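Local coordinates for small archaeal modifier protein 1 (Haloferax volcanii DS2, PDB 4HRO) that serves as a ubiquitin-like protein modifier attached through its C-terminal glycine to lysines of target proteins, and as a sulfur carrier in molybdenum cofactor biosynthesis, at residues A[55-58]-A[59-62]; A[67-70]-A[71-75]. All coordinates share one frame; numbering follows the deposited sequence.

Contact 1 (A[55-58]-A[59-62]); sequences ELYD and HINV
Two torsions bring Leu56 and Ile60 together on the inner side of a turn: Leu56 carries CG anti to its backbone nitrogen (chi1 -167°), while Ile60 sets CG1 beside its own nitrogen and then runs straight out to CD1 (chi2 178°). The two methyls of Leu56 divide the work. CD1 lies 4.1 Å from CD1 of Ile60 and about as far from its CG2, whereas CD2 of Leu56 reaches CG2 of Val62 at 4.1 Å. The same Ile60 CD1 also packs against CB of Tyr57, 3.8 Å away, and sits near the plane of the phenol ring at its CD2 edge. The ring then leads outward, and its OH is hydrogen-bonded to the backbone oxygen of Ser47. The chain reverses by a type II beta turn from Tyr57 to Ile60, with His59 at the third position and a positive phi of 78°. Its closing bond, Ile60 N to Tyr57 O, is nearly straight but weak at 3.5 Å. On the outer side of the turn, CB of Asp58 lies over one face of the His59 imidazole, 3.9 Å from the ring centroid and displaced toward the rim, a CH-pi contact between successive residues. Inward, Ile60 and Val62 rest on Leu83 of strand 80-84, and Leu56 meets Leu35 of helix 31-41. The turn thus leads the chain into strand 61-64, its apolar side joining the core between sheet and helix of a ubiquitin-like beta-grasp fold.

Contact 2 (A[67-70]-A[71-75]); sequences EAAA and LGEAT. With CA (calcium ion), chain D.
The backbone N-H of Ala70 points at OE1 of Glu73, and this 2.9 Å hydrogen bond, with an N-H...O angle of 168°, is the shorter of two that tie the segments directly. The second, from Glu73 N to Ala70 O at 3.1 Å, closes a type I beta turn from Ala70 to Glu73, by which the chain leaves strand 67-68 of the beta-grasp sheet. Glu73 therefore grips Ala70 twice, its own nitrogen taking the carbonyl and its carboxylate taking the amide. The side chain runs back past Ala70 toward Ala69, with CG beside the backbone nitrogen (chi1 -70°) and the chain extended beyond it. The carboxylate presents a face to Ala70, so that the N-H meets OE1 from well above the carboxylate plane, 72° out of it. The other oxygen, OE2, lies 3.6 Å from CB of Ala69 and accepts a 2.8 Å hydrogen bond from a water that also donates to Ala68 O. Both carboxylate oxygens are thus engaged, which should restrict the rotation of the group. With Glu73 cut back to an alanine, the Ala70 N-H is likely to lose its mate and the bridging water would probably be held on one side alone. Leu71 turns its side chain the other way, onto Val31 and Leu35 of helix 31-41. Past the turn the chain runs to a calcium ion, which Gly27 O also binds. Thr75 O coordinates the ion at 2.3 Å, and two of the ion's five waters bond to the same residue, one donating to Thr75 OG1 and the other accepting from Thr75 N.

In the fold
Contact 1 closes before contact 2 opens, and their centres lie 12 Å apart, each about 10 Å from the centre of the chain. Residues 59-62 enter strand 61-64, which is followed by strand 67-68, its antiparallel neighbour at the outer edge of the sheet. The contacts meet there, where Val62 O and Ala69 N, 2.9 Å apart, form a probable hydrogen bond. Both also lean on helix 31-41, Val62 of contact 1 and Leu71 of contact 2 touching Val31. The two turns thus flank this hairpin, one leading in from helix 46-49 and the other leading out toward strand 80-84, within the ThiS-family beta-grasp fold.

Contact 1 (A[55-58]-A[59-62])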
# COMPACT_ATOMS: atom_id res chain seq x y z
N GLU A 55 1.45 -13.33 2.89
CA GLU A 55 0.07 -12.90 2.69
C GLU A 55 -0.25 -11.70 3.59
O GLU A 55 0.28 -11.55 4.69
CB GLU A 55 -0.92 -14.03 2.99
CG GLU A 55 -0.77 -15.26 2.10
CD GLU A 55 -1.10 -15.00 0.64
OE1 GLU A 55 -2.09 -14.29 0.36
OE2 GLU A 55 -0.36 -15.53 -0.24
N LEU A 56 -1.12 -10.83 3.08
CA LEU A 56 -1.60 -9.68 3.81
C LEU A 56 -2.24 -10.14 5.12
O LEU A 56 -3.01 -11.11 5.12
CB LEU A 56 -2.61 -8.94 2.92
CG LEU A 56 -3.07 -7.55 3.30
CD1 LEU A 56 -1.93 -6.56 3.24
CD2 LEU A 56 -4.18 -7.12 2.35
N TYR A 57 -1.94 -9.47 6.23
CA TYR A 57 -2.59 -9.81 7.49
C TYR A 57 -4.09 -9.60 7.37
O TYR A 57 -4.55 -8.68 6.69
CB TYR A 57 -2.13 -8.94 8.64
CG TYR A 57 -0.73 -9.17 9.15
CD1 TYR A 57 -0.32 -10.39 9.67
CD2 TYR A 57 0.19 -8.12 9.13
CE1 TYR A 57 1.00 -10.57 10.15
CE2 TYR A 57 1.48 -8.28 9.60
CZ TYR A 57 1.87 -9.50 10.10
OH TYR A 57 3.13 -9.67 10.61
N ASP A 58 -4.84 -10.42 8.10
CA ASP A 58 -6.29 -10.26 8.19
C ASP A 58 -6.65 -8.85 8.66
O ASP A 58 -5.99 -8.27 9.52
CB ASP A 58 -6.91 -11.27 9.18
CG ASP A 58 -6.74 -12.72 8.76
OD1 ASP A 58 -6.46 -13.00 7.57
OD2 ASP A 58 -6.92 -13.60 9.62
N HIS A 59 -7.71 -8.32 8.08
CA HIS A 59 -8.32 -7.09 8.55
C HIS A 59 -7.60 -5.81 8.16
O HIS A 59 -8.11 -4.73 8.47
CB HIS A 59 -8.57 -7.10 10.07
CG HIS A 59 -9.24 -8.34 10.57
ND1 HIS A 59 -10.47 -8.75 10.11
CD2 HIS A 59 -8.85 -9.26 11.49
CE1 HIS A 59 -10.81 -9.87 10.72
NE2 HIS A 59 -9.85 -10.20 11.57
N ILE A 60 -6.45 -5.88 7.48
CA ILE A 60 -5.87 -4.67 6.91
C ILE A 60 -6.78 -4.21 5.79
O ILE A 60 -7.22 -5.02 4.98
CB ILE A 60 -4.47 -4.92 6.37
CG1 ILE A 60 -3.52 -5.11 7.54
CG2 ILE A 60 -4.01 -3.75 5.44
CD1 ILE A 60 -2.10 -5.41 7.14
N ASN A 61 -7.07 -2.92 5.75
CA ASN A 61 -7.98 -2.38 4.75
C ASN A 61 -7.24 -1.51 3.73
O ASN A 61 -6.79 -0.40 4.05
CB ASN A 61 -9.13 -1.59 5.41
CG ASN A 61 -10.06 -2.48 6.22
OD1 ASN A 61 -10.05 -3.70 6.09
ND2 ASN A 61 -10.88 -1.86 7.07
N VAL A 62 -7.16 -2.03 2.51
CA VAL A 62 -6.51 -1.38 1.40
C VAL A 62 -7.60 -0.72 0.57
O VAL A 62 -8.54 -1.40 0.15
CB VAL A 62 -5.76 -2.41 0.53
CG1 VAL A 62 -5.07 -1.72 -0.61
CG2 VAL A 62 -4.76 -3.21 1.37

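Contact 2 (A[67-70]-A[71-75])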
# COMPACT_ATOMS: atom_id res chain seq x y z
N GLU A 67 -12.35 3.30 -2.27
CA GLU A 67 -13.12 2.04 -2.26
C GLU A 67 -12.20 0.88 -1.91
O GLU A 67 -11.05 0.84 -2.36
CB GLU A 67 -13.74 1.78 -3.64
CG GLU A 67 -14.64 2.90 -4.18
CD GLU A 67 -15.22 2.55 -5.55
OE1 GLU A 67 -14.96 3.30 -6.52
OE2 GLU A 67 -15.93 1.53 -5.66
N ALA A 68 -12.70 -0.07 -1.12
CA ALA A 68 -11.93 -1.27 -0.80
C ALA A 68 -11.46 -1.94 -2.09
O ALA A 68 -12.23 -2.09 -3.03
CB ALA A 68 -12.78 -2.24 0.04
N ALA A 69 -10.18 -2.33 -2.11
CA ALA A 69 -9.55 -2.94 -3.27
C ALA A 69 -8.83 -4.23 -2.90
O ALA A 69 -8.11 -4.28 -1.90
CB ALA A 69 -8.59 -1.97 -3.90
N ALA A 70 -9.01 -5.25 -3.73
CA ALA A 70 -8.24 -6.47 -3.66
C ALA A 70 -6.89 -6.24 -4.31
O ALA A 70 -6.74 -5.37 -5.19
CB ALA A 70 -8.98 -7.61 -4.34
N LEU A 71 -5.90 -7.03 -3.91
CA LEU A 71 -4.53 -6.79 -4.36
C LEU A 71 -4.36 -7.02 -5.86
O LEU A 71 -3.45 -6.46 -6.47
CB LEU A 71 -3.52 -7.62 -3.56
CG LEU A 71 -3.36 -7.28 -2.08
CD1 LEU A 71 -2.14 -7.98 -1.51
CD2 LEU A 71 -3.26 -5.80 -1.82
N GLY A 72 -5.21 -7.82 -6.49
CA GLY A 72 -5.13 -8.03 -7.93
C GLY A 72 -5.74 -6.95 -8.80
O GLY A 72 -5.64 -7.02 -10.03
N GLU A 73 -6.38 -5.95 -8.20
CA GLU A 73 -6.99 -4.88 -8.98
C GLU A 73 -5.96 -3.98 -9.64
O GLU A 73 -4.81 -3.91 -9.22
CB GLU A 73 -7.96 -4.06 -8.12
CG GLU A 73 -9.22 -4.84 -7.76
CD GLU A 73 -10.15 -4.11 -6.81
OE1 GLU A 73 -10.77 -4.83 -6.00
OE2 GLU A 73 -10.29 -2.86 -6.90
N ALA A 74 -6.39 -3.30 -10.69
CA ALA A 74 -5.55 -2.39 -11.44
C ALA A 74 -5.22 -1.12 -10.65
O ALA A 74 -5.88 -0.81 -9.66
CB ALA A 74 -6.23 -2.02 -12.75
N THR A 75 -4.19 -0.44 -11.10
CA THR A 75 -3.87 0.90 -10.63
C THR A 75 -3.71 1.81 -11.83
O THR A 75 -3.52 1.35 -12.96
CB THR A 75 -2.57 0.95 -9.79
OG1 THR A 75 -1.45 0.55 -10.59
CG2 THR A 75 -2.68 0.10 -8.55
CA CA D . -2.56 0.35 -14.85
O HOH W 1 -12.10 -1.25 -5.53
O HOH W 2 -0.71 0.95 -13.31
O HOH W 3 -2.67 -1.65 -13.54
O HOH W 4 -2.44 2.31 -16.14
O HOH W 5 -3.15 -1.17 -16.66
O HOH W 6 -4.92 0.49 -15.22